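Local coordinates for protein fructose-1,6-bisphosphatase/inositol-1-monophosphatase (Thermotoga maritima, PDB 2P3N) that removes phosphate from inositol 1-phosphate and fructose 1,6-bisphosphate, among other phosphate esters, as a magnesium-dependent homotetrameric phosphatase, at residues L10-G15 / V110-A115. Residues are numbered along the deposited sequence; the frame is centred on the assembly and turned at random.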
loop_
_atom_site.group_PDB
_atom_site.type_symbol
_atom_site.label_atom_id
_atom_site.label_comp_id
_atom_site.label_asym_id
_atom_site.label_seq_id
_atom_site.Cartn_x
_atom_site.Cartn_y
_atom_site.Cartn_z
ATOM N N LEU A 10 -18.154 -0.629 -2.251
ATOM C CA LEU A 10 -18.447 -1.786 -3.094
ATOM C C LEU A 10 -17.280 -2.055 -4.021
ATOM O O LEU A 10 -16.812 -3.181 -4.135
ATOM C CB LEU A 10 -19.680 -1.524 -3.957
ATOM C CG LEU A 10 -20.779 -2.568 -4.141
ATOM C CD1 LEU A 10 -21.538 -2.189 -5.402
ATOM C CD2 LEU A 10 -20.227 -3.978 -4.261
ATOM N N LEU A 11 -16.818 -1.021 -4.707
ATOM C CA LEU A 11 -15.706 -1.209 -5.620
ATOM C C LEU A 11 -14.429 -1.543 -4.871
ATOM O O LEU A 11 -13.571 -2.244 -5.394
ATOM C CB LEU A 11 -15.494 0.035 -6.487
ATOM C CG LEU A 11 -16.626 0.449 -7.434
ATOM C CD1 LEU A 11 -16.004 0.865 -8.740
ATOM C CD2 LEU A 11 -17.619 -0.677 -7.650
ATOM N N ARG A 12 -14.308 -1.039 -3.646
ATOM C CA ARG A 12 -13.124 -1.310 -2.853
ATOM C C ARG A 12 -13.108 -2.755 -2.399
ATOM O O ARG A 12 -12.046 -3.359 -2.289
ATOM C CB ARG A 12 -13.045 -0.364 -1.656
ATOM C CG ARG A 12 -12.366 0.959 -1.989
ATOM C CD ARG A 12 -12.388 1.949 -0.846
ATOM N NE ARG A 12 -11.588 3.123 -1.175
ATOM C CZ ARG A 12 -11.424 4.176 -0.379
ATOM N NH1 ARG A 12 -12.010 4.220 0.811
ATOM N NH2 ARG A 12 -10.660 5.191 -0.771
ATOM N N LYS A 13 -14.287 -3.318 -2.168
ATOM C CA LYS A 13 -14.405 -4.705 -1.732
ATOM C C LYS A 13 -14.160 -5.640 -2.926
ATOM O O LYS A 13 -13.355 -6.573 -2.857
ATOM C CB LYS A 13 -15.801 -4.949 -1.155
ATOM C CG LYS A 13 -16.011 -6.315 -0.516
ATOM C CD LYS A 13 -17.504 -6.592 -0.382
ATOM C CE LYS A 13 -17.813 -7.883 0.390
ATOM N NZ LYS A 13 -17.559 -7.772 1.858
ATOM N N VAL A 14 -14.856 -5.377 -4.024
ATOM C CA VAL A 14 -14.702 -6.182 -5.220
ATOM C C VAL A 14 -13.262 -6.098 -5.727
ATOM O O VAL A 14 -12.715 -7.072 -6.255
ATOM C CB VAL A 14 -15.672 -5.706 -6.319
ATOM C CG1 VAL A 14 -15.530 -6.572 -7.556
ATOM C CG2 VAL A 14 -17.101 -5.752 -5.799
ATOM N N GLY A 15 -12.639 -4.939 -5.554
ATOM C CA GLY A 15 -11.267 -4.774 -6.001
ATOM C C GLY A 15 -10.364 -5.874 -5.490
ATOM O O GLY A 15 -9.419 -6.285 -6.174
ATOM N N VAL A 110 -17.386 6.746 -9.818
ATOM C CA VAL A 110 -16.310 6.245 -8.983
ATOM C C VAL A 110 -15.464 5.272 -9.791
ATOM O O VAL A 110 -15.993 4.429 -10.518
ATOM C CB VAL A 110 -16.850 5.585 -7.685
ATOM C CG1 VAL A 110 -18.069 4.764 -7.988
ATOM C CG2 VAL A 110 -15.773 4.722 -7.051
ATOM N N VAL A 111 -14.146 5.440 -9.701
ATOM C CA VAL A 111 -13.192 4.582 -10.407
ATOM C C VAL A 111 -12.233 4.054 -9.342
ATOM O O VAL A 111 -11.685 4.825 -8.556
ATOM C CB VAL A 111 -12.377 5.374 -11.485
ATOM C CG1 VAL A 111 -11.389 4.454 -12.189
ATOM C CG2 VAL A 111 -13.306 5.982 -12.501
ATOM N N HIS A 112 -12.041 2.743 -9.301
ATOM C CA HIS A 112 -11.148 2.163 -8.306
ATOM C C HIS A 112 -10.088 1.233 -8.898
ATOM O O HIS A 112 -10.395 0.118 -9.316
ATOM C CB HIS A 112 -11.956 1.418 -7.232
ATOM C CG HIS A 112 -11.104 0.730 -6.210
ATOM N ND1 HIS A 112 -10.249 1.414 -5.375
ATOM C CD2 HIS A 112 -10.949 -0.583 -5.915
ATOM C CE1 HIS A 112 -9.604 0.552 -4.609
ATOM N NE2 HIS A 112 -10.011 -0.666 -4.914
ATOM N N ALA A 113 -8.845 1.715 -8.934
ATOM C CA ALA A 113 -7.722 0.938 -9.443
ATOM C C ALA A 113 -7.212 0.177 -8.235
ATOM O O ALA A 113 -6.521 0.729 -7.379
ATOM C CB ALA A 113 -6.649 1.853 -9.987
ATOM N N PRO A 114 -7.549 -1.116 -8.156
ATOM C CA PRO A 114 -7.168 -2.020 -7.060
ATOM C C PRO A 114 -5.678 -2.159 -6.755
ATOM O O PRO A 114 -5.254 -1.962 -5.620
ATOM C CB PRO A 114 -7.794 -3.356 -7.481
ATOM C CG PRO A 114 -8.925 -2.950 -8.425
ATOM C CD PRO A 114 -8.287 -1.843 -9.207
ATOM N N ALA A 115 -4.883 -2.510 -7.760
ATOM C CA ALA A 115 -3.449 -2.694 -7.549
ATOM C C ALA A 115 -2.734 -1.409 -7.163
ATOM O O ALA A 115 -1.608 -1.444 -6.681
ATOM C CB ALA A 115 -2.794 -3.294 -8.808
HETATM O O HOH W 1 -9.746 -2.832 -3.568
#
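H112 holds CG anti to its backbone N (chi1 177°), which carries the imidazole from the strand to the helix. R12 has CG beside its own backbone N (chi1 -86°) and then runs extended to NE, so the two side chains cross at about a right angle. This is helix-on-sheet packing in the inositol monophosphatase fold: helix 2-21 lies along strand 105-113 of the seven-stranded mixed sheet. The axes of 10-15 and 110-113 approach to 8.5 Å, and their directions differ by 23°. R12 CG sits over one ring face as a CH-pi contact, 4.0 Å from the H112 ring centroid. P114 N lies over the opposite face. The L11 side chain sets out toward the strand, and its CB lies 3.9 Å from H112 CB, while its CD1 meets V110 CG2. G15 has no side chain, and its CA packs against P114 CG, 3.8 Å away. T119 OG1 hydrogen-bonds both H112 ND1 and R12 NE, so one hydroxyl links the ring to the guanidinium. At its tip, R12 NH1 makes a salt bridge to E133 of a second subunit, which joins this contact to the subunit interface. A water at the ring edge, in its plane, donates to R12 O, with its O 2.7 Å from that atom, and its O also lies 2.6 Å from H112 NE2 in a hydrogen bond.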